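Local coordinates for periplasmic oligopeptide-binding protein (Burkholderia pseudomallei, PDB 3ZS6), which probably binds oligopeptides in the periplasm and delivers them to an ABC transport system for uptake into the cell, at residues S17-H22 / W89-D94; T27-G32 / A150-T155; E37-I42 / A83-A88; K100-V105 / A113-K118; L154-K159 / V176-Y181. All coordinates share one frame; numbering follows the deposited sequence. Where two conformers were deposited one is given.

Overall arrangement
Following the chain from the N terminus, interaction 1 joins the loop after strand 6-11 to helix 82-93 and so closes the first long loop. Interaction 2 starts within that loop, on helix 26-35, and ends beyond it at residues 150-155, so the two cross. Interaction 3 lies inside both, setting the entry to strand 40-42 against helix 82-93. Interaction 4 is a short closure between residues 100-105 and 113-118; it follows interactions 1 and 3 but falls within the span of interaction 2. Interaction 5 begins where interaction 2 ends, sharing Leu154 and Thr155, and closes around helix 159-165. Helix 82-93 serves interactions 1 and 3 and also touches both segments of interaction 4.

Interaction 1. Residues S17-H22 / W89-D94; sequences SLDPAH and WQRLAD
Asp19 OD1 is gripped by two donors, Arg91 NH1 across the contact and the backbone N of Ala21 two residues further along its own loop. The first bond is 3.0 Å long between Arg91 NH1 and Asp19 OD1 and nearly straight. Beside it, Arg91 NH2 reaches Asp19 OD2 at 2.8 Å, so the guanidinium meets the carboxylate end-on with two nitrogens, each oxygen using its syn lone pair. The two planes are almost coplanar, 2° apart, as expected of a bidentate salt bridge. Ala21 N instead comes from above the carboxylate plane, closing an Asx turn, while Ser17 OG accepts from Asp19 N in an ST turn just before it. These bonds fix the carboxylate's rotation, and Trp169 NE1 adds a further donor to OD2. Arg91 gets there with CG anti to its own backbone N (chi1 175°) and a chain extended as far as NE, spanning the gap from the helix. Ala21 CB lies 3.4 Å from Arg91 NH1, and Leu92 CD1 covers Ala21 from the next helix position, 4.0 Å from Ala21 O. That carbonyl also accepts from Ser99 OG. The contact thus fastens the loop between strand 6-11 and helix 26-35 to the last turn of helix 82-93; Leu18 packs on helix 26-35 and strand 181-187, and Trp89 NE1 bonds to Leu154 O.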
# COMPACT_ATOMS: atom_id res chain seq x y z
N SER A 17 -1.70 7.54 11.01
CA SER A 17 -2.71 8.59 11.10
C SER A 17 -4.07 7.97 10.87
O SER A 17 -4.17 6.90 10.28
CB SER A 17 -2.44 9.67 10.04
OG SER A 17 -3.45 10.66 10.00
N LEU A 18 -5.12 8.63 11.35
CA LEU A 18 -6.48 8.24 11.03
C LEU A 18 -7.19 9.34 10.25
O LEU A 18 -8.40 9.29 10.02
CB LEU A 18 -7.27 7.88 12.29
CG LEU A 18 -6.82 6.60 13.01
CD1 LEU A 18 -7.69 6.35 14.23
CD2 LEU A 18 -6.87 5.41 12.06
N ASP A 19 -6.41 10.35 9.84
CA ASP A 19 -6.89 11.40 8.94
C ASP A 19 -6.71 10.90 7.51
O ASP A 19 -5.58 10.64 7.08
CB ASP A 19 -6.06 12.68 9.17
CG ASP A 19 -6.57 13.87 8.37
OD1 ASP A 19 -7.20 13.67 7.30
OD2 ASP A 19 -6.32 15.02 8.80
N PRO A 20 -7.81 10.75 6.77
CA PRO A 20 -7.72 10.23 5.39
C PRO A 20 -6.65 10.93 4.57
O PRO A 20 -6.03 10.28 3.72
CB PRO A 20 -9.12 10.52 4.82
CG PRO A 20 -10.01 10.39 6.02
CD PRO A 20 -9.21 10.95 7.18
N ALA A 21 -6.41 12.21 4.81
CA ALA A 21 -5.42 12.95 4.03
C ALA A 21 -3.97 12.55 4.35
O ALA A 21 -3.05 12.87 3.59
CB ALA A 21 -5.60 14.45 4.21
N HIS A 22 -3.77 11.88 5.47
CA HIS A 22 -2.41 11.51 5.87
C HIS A 22 -2.20 9.99 5.97
O HIS A 22 -1.16 9.53 6.44
CB HIS A 22 -2.04 12.23 7.16
CG HIS A 22 -2.09 13.72 7.04
ND1 HIS A 22 -1.19 14.42 6.26
CD2 HIS A 22 -2.95 14.63 7.55
CE1 HIS A 22 -1.48 15.71 6.32
NE2 HIS A 22 -2.54 15.87 7.09
N TRP A 89 -11.40 16.10 -1.33
CA TRP A 89 -10.45 15.95 -2.44
C TRP A 89 -9.64 17.22 -2.69
O TRP A 89 -8.44 17.15 -2.96
CB TRP A 89 -11.16 15.47 -3.72
CG TRP A 89 -11.70 14.07 -3.61
CD1 TRP A 89 -11.92 13.36 -2.46
CD2 TRP A 89 -12.07 13.21 -4.69
NE1 TRP A 89 -12.42 12.12 -2.76
CE2 TRP A 89 -12.53 11.99 -4.12
CE3 TRP A 89 -12.07 13.34 -6.08
CZ2 TRP A 89 -12.98 10.92 -4.90
CZ3 TRP A 89 -12.53 12.27 -6.86
CH2 TRP A 89 -12.97 11.08 -6.26
N GLN A 90 -10.29 18.38 -2.61
CA GLN A 90 -9.59 19.66 -2.73
C GLN A 90 -8.54 19.76 -1.61
O GLN A 90 -7.40 20.19 -1.84
CB GLN A 90 -10.57 20.84 -2.65
CG GLN A 90 -11.42 21.07 -3.91
CD GLN A 90 -12.40 22.23 -3.76
OE1 GLN A 90 -12.44 22.88 -2.71
NE2 GLN A 90 -13.19 22.49 -4.79
N ARG A 91 -8.93 19.35 -0.41
CA ARG A 91 -8.04 19.36 0.75
C ARG A 91 -6.82 18.45 0.54
O ARG A 91 -5.68 18.83 0.82
CB ARG A 91 -8.83 18.94 1.99
CG ARG A 91 -8.00 18.78 3.27
CD ARG A 91 -8.93 18.48 4.43
NE ARG A 91 -8.21 18.38 5.70
CZ ARG A 91 -7.90 17.23 6.30
NH1 ARG A 91 -8.22 16.07 5.74
NH2 ARG A 91 -7.25 17.26 7.45
N LEU A 92 -7.08 17.26 0.02
CA LEU A 92 -6.02 16.31 -0.30
C LEU A 92 -5.04 16.88 -1.32
O LEU A 92 -3.82 16.72 -1.19
CB LEU A 92 -6.63 15.01 -0.84
CG LEU A 92 -5.65 13.88 -1.19
CD1 LEU A 92 -4.85 13.45 0.04
CD2 LEU A 92 -6.38 12.69 -1.78
N ALA A 93 -5.58 17.54 -2.35
CA ALA A 93 -4.77 18.10 -3.43
C ALA A 93 -3.96 19.32 -2.98
O ALA A 93 -2.84 19.54 -3.45
CB ALA A 93 -5.66 18.47 -4.61
N ASP A 94 -4.52 20.11 -2.07
CA ASP A 94 -3.87 21.33 -1.58
C ASP A 94 -2.50 21.05 -0.94
O ASP A 94 -2.42 20.37 0.07
CB ASP A 94 -4.80 21.98 -0.55
CG ASP A 94 -4.32 23.34 -0.11
OD1 ASP A 94 -3.17 23.72 -0.42
OD2 ASP A 94 -5.12 24.03 0.56

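Interaction 2. Residues T27-G32 / A150-T155; sequences TGNTIG and AMAPLT
Asn29 lays its carboxamide oxygen over the start of the 3-10 turn 152-154, touching Ala152 and the CD atom of Pro153 with the one atom OD1. This is a helix-to-turn contact in the solute-binding protein fold, between helix 26-35 and the loop that leads to helix 159-165. Ala152 N donates to Asn29 OD1 over 3.0 Å, with the donor tilted 22° from the carbonyl plane, and Ala152 CB comes in next to it. The side chain leaves the helix with CG anti to the carbonyl carbon (chi1 -80°), which aims OD1 at the turn while ND2 donates to Ser25 O, just before the start of helix 26-35. Both ends of the amide are therefore engaged. Asn29 also packs against an acidic side chain of the bound peptide, so this buried polar contact lies beside the ligand. At Gly32, one helical turn on from Gly28, the helix offers bare backbone to the side of Ala152. Within the turn, Ala152 O accepts twice, from Thr155 N and, in the carbonyl plane, from Thr155 OG1, with 2.7 Å between Thr155 OG1 and Ala152 O.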
# COMPACT_ATOMS: atom_id res chain seq x y z
N THR A 27 -1.85 -0.58 7.04
CA THR A 27 -2.52 -0.49 8.33
C THR A 27 -3.49 0.70 8.37
O THR A 27 -4.62 0.57 8.83
CB THR A 27 -1.52 -0.37 9.50
OG1 THR A 27 -0.77 -1.59 9.63
CG2 THR A 27 -2.27 -0.10 10.82
N GLY A 28 -3.05 1.86 7.87
CA GLY A 28 -3.90 3.04 7.85
C GLY A 28 -5.16 2.85 7.02
O GLY A 28 -6.24 3.29 7.40
N ASN A 29 -5.02 2.20 5.87
CA ASN A 29 -6.18 1.92 5.02
C ASN A 29 -7.14 0.90 5.64
O ASN A 29 -8.35 1.09 5.58
CB ASN A 29 -5.75 1.47 3.63
CG ASN A 29 -5.36 2.63 2.74
OD1 ASN A 29 -6.18 3.16 1.99
ND2 ASN A 29 -4.09 3.03 2.82
N THR A 30 -6.60 -0.16 6.22
CA THR A 30 -7.45 -1.20 6.83
C THR A 30 -8.26 -0.62 7.99
O THR A 30 -9.49 -0.77 8.04
CB THR A 30 -6.63 -2.39 7.35
OG1 THR A 30 -5.90 -2.98 6.26
CG2 THR A 30 -7.56 -3.44 7.96
N ILE A 31 -7.58 0.04 8.92
CA ILE A 31 -8.28 0.71 10.02
C ILE A 31 -9.20 1.85 9.54
O ILE A 31 -10.36 1.91 9.91
CB ILE A 31 -7.29 1.24 11.07
CG1 ILE A 31 -6.56 0.07 11.72
CG2 ILE A 31 -8.03 2.06 12.14
CD1 ILE A 31 -5.47 0.49 12.70
N GLY A 32 -8.68 2.74 8.69
CA GLY A 32 -9.45 3.89 8.23
C GLY A 32 -10.72 3.55 7.45
O GLY A 32 -11.71 4.31 7.49
N ALA A 150 -12.34 3.75 -3.66
CA ALA A 150 -12.56 2.84 -2.53
C ALA A 150 -11.43 2.89 -1.49
O ALA A 150 -11.53 2.28 -0.43
CB ALA A 150 -12.77 1.40 -3.02
N MET A 151 -10.35 3.63 -1.77
CA MET A 151 -9.21 3.73 -0.86
C MET A 151 -9.38 4.84 0.18
O MET A 151 -10.11 5.81 -0.05
CB MET A 151 -7.92 3.95 -1.66
CG MET A 151 -7.43 2.72 -2.44
SD MET A 151 -7.12 1.27 -1.38
CE MET A 151 -8.65 0.38 -1.52
N ALA A 152 -8.67 4.73 1.29
CA ALA A 152 -8.86 5.66 2.41
C ALA A 152 -8.64 7.14 2.10
O ALA A 152 -9.40 7.98 2.58
CB ALA A 152 -8.04 5.22 3.63
N PRO A 153 -7.61 7.47 1.31
CA PRO A 153 -7.39 8.91 1.14
C PRO A 153 -8.49 9.61 0.32
O PRO A 153 -8.53 10.84 0.35
CB PRO A 153 -6.04 8.99 0.42
CG PRO A 153 -5.37 7.65 0.73
CD PRO A 153 -6.52 6.67 0.72
N LEU A 154 -9.34 8.86 -0.38
CA LEU A 154 -10.44 9.50 -1.11
C LEU A 154 -11.78 9.46 -0.37
O LEU A 154 -12.81 9.91 -0.90
CB LEU A 154 -10.57 8.97 -2.55
CG LEU A 154 -9.33 9.23 -3.44
CD1 LEU A 154 -9.51 8.64 -4.84
CD2 LEU A 154 -9.03 10.73 -3.54
N THR A 155 -11.78 8.94 0.86
CA THR A 155 -12.98 9.04 1.70
C THR A 155 -13.30 10.50 2.06
O THR A 155 -12.41 11.36 2.04
CB THR A 155 -12.87 8.20 2.99
OG1 THR A 155 -11.75 8.64 3.77
CG2 THR A 155 -12.73 6.72 2.65

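Interaction 3. Residues E37-I42 / A83-A88; sequences EGLARI and ADFVYA
The Phe85 ring carries one methyl on a face: Leu39 CD2 sits over its centre, 3.8 Å from the centroid and only 11° off the ring normal, a CH-pi contact. At the ring edge, near its plane, lies the backbone carbon of Gly38, 4.1 Å from Phe85 CE2. The amide nitrogen of Leu39 comes closer still, 3.7 Å from that same CE2, but out of the ring plane, on the same side as CD2. Glu37 O approaches Phe85 CZ obliquely and more distantly. The two side chains run antiparallel alongside one another. Phe85 points from its helix straight at the loop, its CG anti to the carbonyl carbon (chi1 -72°), whereas the first bond of Leu39 runs alongside the helix segment, and only the end of the side chain comes over the ring. Leu39 also packs on Phe66, Leu68 and Ile134, and Phe85 touches Ile134 and Pro156, so the pair joins helix 82-93 to the antiparallel sheet of which 40-42 is one edge strand. The carboxylate of Glu37 turns elsewhere, bonding to Tyr200 OH and Trp201 NE1. What crosses between the segments is apolar contact in a buried setting: it depends on shape and dispersion, with the methyl seated over the ring centre in CH-pi geometry, and is consistent with packing of the helix on the loop that enters the sheet.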
# COMPACT_ATOMS: atom_id res chain seq x y z
N GLU A 37 -16.19 5.73 4.82
CA GLU A 37 -16.67 5.08 3.61
C GLU A 37 -16.60 6.04 2.44
O GLU A 37 -17.13 7.15 2.51
CB GLU A 37 -18.13 4.64 3.78
CG GLU A 37 -18.72 3.95 2.55
CD GLU A 37 -20.17 3.59 2.74
OE1 GLU A 37 -20.98 4.50 3.03
OE2 GLU A 37 -20.51 2.39 2.62
N GLY A 38 -15.95 5.62 1.36
CA GLY A 38 -15.82 6.44 0.17
C GLY A 38 -16.98 6.24 -0.78
O GLY A 38 -17.98 5.62 -0.42
N LEU A 39 -16.84 6.75 -2.00
CA LEU A 39 -17.85 6.55 -3.05
C LEU A 39 -18.15 5.06 -3.25
O LEU A 39 -19.31 4.66 -3.39
CB LEU A 39 -17.39 7.19 -4.36
CG LEU A 39 -17.24 8.72 -4.33
CD1 LEU A 39 -16.55 9.28 -5.59
CD2 LEU A 39 -18.58 9.41 -4.09
N ALA A 40 -17.08 4.27 -3.25
CA ALA A 40 -17.17 2.82 -3.41
C ALA A 40 -16.41 2.11 -2.28
O ALA A 40 -15.68 2.74 -1.52
CB ALA A 40 -16.60 2.42 -4.77
N ARG A 41 -16.60 0.79 -2.19
CA ARG A 41 -15.85 -0.05 -1.25
C ARG A 41 -15.28 -1.26 -1.98
O ARG A 41 -15.78 -1.64 -3.04
CB ARG A 41 -16.76 -0.58 -0.13
CG ARG A 41 -17.43 0.44 0.77
CD ARG A 41 -17.92 -0.23 2.07
NE ARG A 41 -18.71 -1.44 1.81
CZ ARG A 41 -18.33 -2.68 2.11
NH1 ARG A 41 -17.16 -2.90 2.71
NH2 ARG A 41 -19.13 -3.70 1.83
N ILE A 42 -14.25 -1.87 -1.41
CA ILE A 42 -13.80 -3.19 -1.86
C ILE A 42 -14.32 -4.21 -0.87
O ILE A 42 -14.02 -4.12 0.32
CB ILE A 42 -12.27 -3.30 -1.88
CG1 ILE A 42 -11.66 -2.19 -2.75
CG2 ILE A 42 -11.84 -4.71 -2.37
CD1 ILE A 42 -12.21 -2.14 -4.19
N ALA A 83 -20.90 17.76 -1.39
CA ALA A 83 -20.02 18.79 -0.87
C ALA A 83 -18.89 18.21 -0.00
O ALA A 83 -17.77 18.72 -0.01
CB ALA A 83 -20.81 19.83 -0.09
N ASP A 84 -19.19 17.14 0.73
CA ASP A 84 -18.18 16.53 1.61
C ASP A 84 -17.01 15.95 0.81
O ASP A 84 -15.86 15.98 1.26
CB ASP A 84 -18.79 15.45 2.50
CG ASP A 84 -19.79 16.02 3.50
OD1 ASP A 84 -19.49 17.07 4.12
OD2 ASP A 84 -20.88 15.43 3.66
N PHE A 85 -17.30 15.42 -0.37
CA PHE A 85 -16.25 14.86 -1.22
C PHE A 85 -15.45 15.95 -1.94
O PHE A 85 -14.22 15.87 -2.01
CB PHE A 85 -16.84 13.84 -2.22
CG PHE A 85 -17.27 12.55 -1.57
CD1 PHE A 85 -18.55 12.41 -1.04
CD2 PHE A 85 -16.39 11.48 -1.48
CE1 PHE A 85 -18.95 11.22 -0.44
CE2 PHE A 85 -16.77 10.29 -0.88
CZ PHE A 85 -18.05 10.16 -0.36
N VAL A 86 -16.13 16.97 -2.44
CA VAL A 86 -15.45 18.10 -3.06
C VAL A 86 -14.42 18.67 -2.07
O VAL A 86 -13.26 18.87 -2.42
CB VAL A 86 -16.45 19.21 -3.51
CG1 VAL A 86 -15.70 20.45 -3.99
CG2 VAL A 86 -17.39 18.69 -4.61
N TYR A 87 -14.87 18.90 -0.84
CA TYR A 87 -13.99 19.42 0.22
C TYR A 87 -12.80 18.50 0.49
O TYR A 87 -11.66 18.94 0.54
CB TYR A 87 -14.78 19.64 1.51
CG TYR A 87 -13.90 19.91 2.71
CD1 TYR A 87 -13.33 21.17 2.91
CD2 TYR A 87 -13.63 18.91 3.63
CE1 TYR A 87 -12.51 21.42 4.01
CE2 TYR A 87 -12.82 19.15 4.73
CZ TYR A 87 -12.26 20.41 4.91
OH TYR A 87 -11.45 20.65 6.00
N ALA A 88 -13.09 17.21 0.66
CA ALA A 88 -12.06 16.23 0.99
C ALA A 88 -10.98 16.16 -0.08
O ALA A 88 -9.79 16.14 0.23
CB ALA A 88 -12.68 14.84 1.22

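Interaction 4. Residues K100-V105 / A113-K118; sequences KYTILV and AIIAGK
A small van der Waals contact of Ile115 with Thr102 and Val105 closes the short excursion between helix 82-93 and helix 111-115. The side chains of Thr102 and Ile115 reach toward each other tip to tip. Ile115 CD1 lies 3.6 Å from Thr102 CB, and Ile115 CG1 is 4.0 Å from that same Thr102 CB. Threonine therefore takes part mainly through its carbon skeleton, although OG1 is only 3.9 Å from Ile115 CD1. Its chi1 of 54° sets OG1 between the backbone N and the carbonyl carbon and puts CG2 anti to the carbonyl carbon, beside the backbone N, presenting CB to the isoleucine. Val105, one turn further along, adds a looser touch: its CG1 is 4.5 Å from Ile115 CD1. The isoleucine delta methyl is thus met by Thr102 and Val105, the first and last residues of the irregular, helix-like segment 102-105. Gly117, the first residue to leave helical phi/psi, has positive phi (80°) and belongs to a Schellman motif, with Gly117 N and Lys118 N bonded back into the last turn. Around the contact, Val105 packs on Leu92 and Ile114 on Ala93, both of helix 82-93, while Thr102 touches Ser425 and the neighbouring Ile103 reaches Trp406 of strand 401-407.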
# COMPACT_ATOMS: atom_id res chain seq x y z
N LYS A 100 1.08 13.14 1.98
CA LYS A 100 2.05 12.31 1.28
C LYS A 100 1.37 11.37 0.28
O LYS A 100 2.04 10.55 -0.35
CB LYS A 100 2.90 11.51 2.27
CG LYS A 100 3.89 12.35 3.06
CD LYS A 100 4.86 13.04 2.12
CE LYS A 100 6.07 13.61 2.86
NZ LYS A 100 7.06 14.22 1.91
N TYR A 101 0.05 11.48 0.15
CA TYR A 101 -0.67 10.57 -0.74
C TYR A 101 -1.49 11.28 -1.81
O TYR A 101 -2.62 10.89 -2.08
CB TYR A 101 -1.57 9.61 0.05
CG TYR A 101 -1.47 8.17 -0.42
CD1 TYR A 101 -0.46 7.34 0.04
CD2 TYR A 101 -2.37 7.66 -1.35
CE1 TYR A 101 -0.36 6.03 -0.38
CE2 TYR A 101 -2.28 6.33 -1.78
CZ TYR A 101 -1.27 5.53 -1.28
OH TYR A 101 -1.13 4.22 -1.69
N THR A 102 -0.91 12.30 -2.43
CA THR A 102 -1.60 13.01 -3.50
C THR A 102 -1.75 12.16 -4.77
O THR A 102 -2.48 12.53 -5.69
CB THR A 102 -0.89 14.34 -3.85
OG1 THR A 102 0.48 14.08 -4.15
CG2 THR A 102 -0.98 15.32 -2.68
N ILE A 103 -1.06 11.03 -4.83
CA ILE A 103 -1.07 10.19 -6.03
C ILE A 103 -2.48 9.78 -6.47
O ILE A 103 -2.76 9.73 -7.67
CB ILE A 103 -0.18 8.93 -5.88
CG1 ILE A 103 -0.61 8.12 -4.66
CG2 ILE A 103 1.30 9.33 -5.80
CD1 ILE A 103 0.11 6.79 -4.51
N LEU A 104 -3.36 9.50 -5.52
CA LEU A 104 -4.71 9.04 -5.86
C LEU A 104 -5.58 10.12 -6.50
O LEU A 104 -6.41 9.82 -7.36
CB LEU A 104 -5.43 8.44 -4.65
CG LEU A 104 -4.97 7.04 -4.24
CD1 LEU A 104 -5.83 6.47 -3.11
CD2 LEU A 104 -4.98 6.11 -5.44
N VAL A 105 -5.40 11.37 -6.09
CA VAL A 105 -6.19 12.45 -6.65
C VAL A 105 -5.54 12.99 -7.92
O VAL A 105 -6.11 13.79 -8.65
CB VAL A 105 -6.41 13.58 -5.62
CG1 VAL A 105 -5.15 14.44 -5.51
CG2 VAL A 105 -7.62 14.43 -6.00
N ALA A 113 -1.38 20.50 -11.38
CA ALA A 113 -1.11 21.93 -11.26
C ALA A 113 -1.36 22.40 -9.82
O ALA A 113 -0.60 23.21 -9.28
CB ALA A 113 -1.97 22.71 -12.24
N ILE A 114 -2.42 21.90 -9.21
CA ILE A 114 -2.75 22.28 -7.84
C ILE A 114 -1.68 21.80 -6.85
O ILE A 114 -1.21 22.56 -6.01
CB ILE A 114 -4.13 21.71 -7.46
CG1 ILE A 114 -5.22 22.40 -8.29
CG2 ILE A 114 -4.38 21.86 -5.95
CD1 ILE A 114 -6.54 21.63 -8.33
N ILE A 115 -1.32 20.52 -6.95
CA ILE A 115 -0.26 19.94 -6.13
C ILE A 115 1.03 20.75 -6.26
O ILE A 115 1.76 20.94 -5.29
CB ILE A 115 -0.01 18.48 -6.54
CG1 ILE A 115 -1.23 17.63 -6.17
CG2 ILE A 115 1.28 17.94 -5.89
CD1 ILE A 115 -1.31 16.29 -6.89
N ALA A 116 1.30 21.23 -7.47
CA ALA A 116 2.49 22.02 -7.74
C ALA A 116 2.33 23.46 -7.26
O ALA A 116 3.28 24.25 -7.29
CB ALA A 116 2.83 21.98 -9.22
N GLY A 117 1.13 23.83 -6.84
CA GLY A 117 0.87 25.18 -6.36
C GLY A 117 0.67 26.20 -7.47
O GLY A 117 0.73 27.41 -7.22
N LYS A 118 0.41 25.73 -8.69
CA LYS A 118 0.21 26.65 -9.82
C LYS A 118 -1.25 27.09 -9.95
O LYS A 118 -1.53 28.14 -10.53
CB LYS A 118 0.69 26.01 -11.12
CG LYS A 118 2.16 25.60 -11.09
CD LYS A 118 2.60 24.98 -12.41
CE LYS A 118 4.02 24.44 -12.32
NZ LYS A 118 4.42 23.68 -13.54

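Interaction 5. Residues L154-K159 / V176-Y181; sequences LTPVNK and VSNGPY
Two largely irregular segments flank helix 159-165, one leading into it and the other following it, and they pack side by side through two pairs of side chains. In the first pair Asn158, at the N-cap position of that helix, meets Val176. Its amide nitrogen ND2 lies 3.8 Å from Val176 CG1, and Asn158 CB is almost as near to the same methyl at 3.9 Å, so the valine rests along the flank of the asparagine at an oblique angle. Asn158 CG is anti to the backbone N (chi1 -175°), which lays the side chain toward Val176 while OD1 accepts from Ala161 N in the first turn. Capping and packing thus use different parts of one side chain. In the second pair Pro156 and Asn178 cross at about a right angle. Pro156 CG stands 3.6 Å from Asn178 ND2 and 3.9 Å from Asn178 OD1, so the ring carbon spans both ends of the amide. Asn178 holds CG in the crowded position between its backbone N and carbonyl carbon (chi1 74°), and OD1 accepts from Glu37 N, which orients the amide against the proline. Pro156 also touches Asp84 and Phe85 of helix 82-93, and Val176 packs on Ala161, while Ser177 OG bonds to Leu35 O of helix 26-35. Together these contacts frame a short helix between two buried segments, and the Asn158 OD1 bond to the backbone N three residues on is the classic asparagine N-cap.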
# COMPACT_ATOMS: atom_id res chain seq x y z
N LEU A 154 -9.34 8.86 -0.38
CA LEU A 154 -10.44 9.50 -1.11
C LEU A 154 -11.78 9.46 -0.37
O LEU A 154 -12.81 9.91 -0.90
CB LEU A 154 -10.57 8.97 -2.55
CG LEU A 154 -9.33 9.23 -3.44
CD1 LEU A 154 -9.51 8.64 -4.84
CD2 LEU A 154 -9.03 10.73 -3.54
N THR A 155 -11.78 8.94 0.86
CA THR A 155 -12.98 9.04 1.70
C THR A 155 -13.30 10.50 2.06
O THR A 155 -12.41 11.36 2.04
CB THR A 155 -12.87 8.20 2.99
OG1 THR A 155 -11.75 8.64 3.77
CG2 THR A 155 -12.73 6.72 2.65
N PRO A 156 -14.56 10.77 2.40
CA PRO A 156 -14.93 12.16 2.70
C PRO A 156 -14.47 12.56 4.09
O PRO A 156 -14.21 11.69 4.93
CB PRO A 156 -16.47 12.14 2.63
CG PRO A 156 -16.84 10.73 2.99
CD PRO A 156 -15.71 9.85 2.49
N VAL A 157 -14.34 13.86 4.30
CA VAL A 157 -13.98 14.42 5.59
C VAL A 157 -14.96 15.52 5.99
O VAL A 157 -15.43 16.27 5.13
CB VAL A 157 -12.56 15.01 5.55
CG1 VAL A 157 -12.23 15.69 6.86
CG2 VAL A 157 -11.55 13.92 5.23
N ASN A 158 -15.26 15.62 7.28
CA ASN A 158 -16.23 16.57 7.79
C ASN A 158 -15.60 17.93 8.07
O ASN A 158 -14.90 18.12 9.07
CB ASN A 158 -16.90 16.01 9.05
CG ASN A 158 -18.02 16.89 9.58
OD1 ASN A 158 -17.77 17.94 10.18
ND2 ASN A 158 -19.26 16.46 9.38
N LYS A 159 -15.85 18.88 7.17
CA LYS A 159 -15.23 20.20 7.24
C LYS A 159 -15.38 20.86 8.62
O LYS A 159 -14.42 21.42 9.15
CB LYS A 159 -15.83 21.11 6.15
CG LYS A 159 -15.49 22.58 6.27
CD LYS A 159 -16.42 23.43 5.40
CE LYS A 159 -16.26 24.91 5.69
NZ LYS A 159 -17.35 25.73 5.08
N VAL A 176 -15.29 12.77 13.72
CA VAL A 176 -16.55 12.57 13.03
C VAL A 176 -16.22 11.80 11.76
O VAL A 176 -15.37 12.21 10.99
CB VAL A 176 -17.20 13.91 12.65
CG1 VAL A 176 -18.46 13.68 11.82
CG2 VAL A 176 -17.52 14.72 13.91
N SER A 177 -16.88 10.66 11.58
CA SER A 177 -16.57 9.78 10.45
C SER A 177 -17.85 9.10 9.97
O SER A 177 -18.87 9.15 10.65
CB SER A 177 -15.51 8.75 10.84
OG SER A 177 -16.03 7.79 11.75
N ASN A 178 -17.81 8.48 8.80
CA ASN A 178 -19.05 8.02 8.17
C ASN A 178 -19.10 6.53 7.84
O ASN A 178 -20.04 6.09 7.16
CB ASN A 178 -19.32 8.83 6.90
CG ASN A 178 -18.40 8.44 5.77
OD1 ASN A 178 -17.20 8.25 5.98
ND2 ASN A 178 -18.96 8.28 4.58
N GLY A 179 -18.11 5.77 8.30
CA GLY A 179 -18.06 4.35 8.01
C GLY A 179 -18.96 3.52 8.91
O GLY A 179 -19.74 4.07 9.68
N PRO A 180 -18.85 2.18 8.82
CA PRO A 180 -19.70 1.28 9.61
C PRO A 180 -19.35 1.27 11.10
O PRO A 180 -20.15 0.79 11.90
CB PRO A 180 -19.44 -0.09 8.99
CG PRO A 180 -18.07 0.03 8.35
CD PRO A 180 -17.97 1.45 7.89
N TYR A 181 -18.18 1.80 11.46
CA TYR A 181 -17.72 1.83 12.85
C TYR A 181 -17.33 3.24 13.31
O TYR A 181 -16.94 4.07 12.50
CB TYR A 181 -16.55 0.85 13.07
CG TYR A 181 -16.95 -0.57 12.76
CD1 TYR A 181 -17.51 -1.38 13.74
CD2 TYR A 181 -16.82 -1.09 11.47
CE1 TYR A 181 -17.91 -2.68 13.46
CE2 TYR A 181 -17.21 -2.38 11.18
CZ TYR A 181 -17.76 -3.17 12.17
OH TYR A 181 -18.15 -4.45 11.88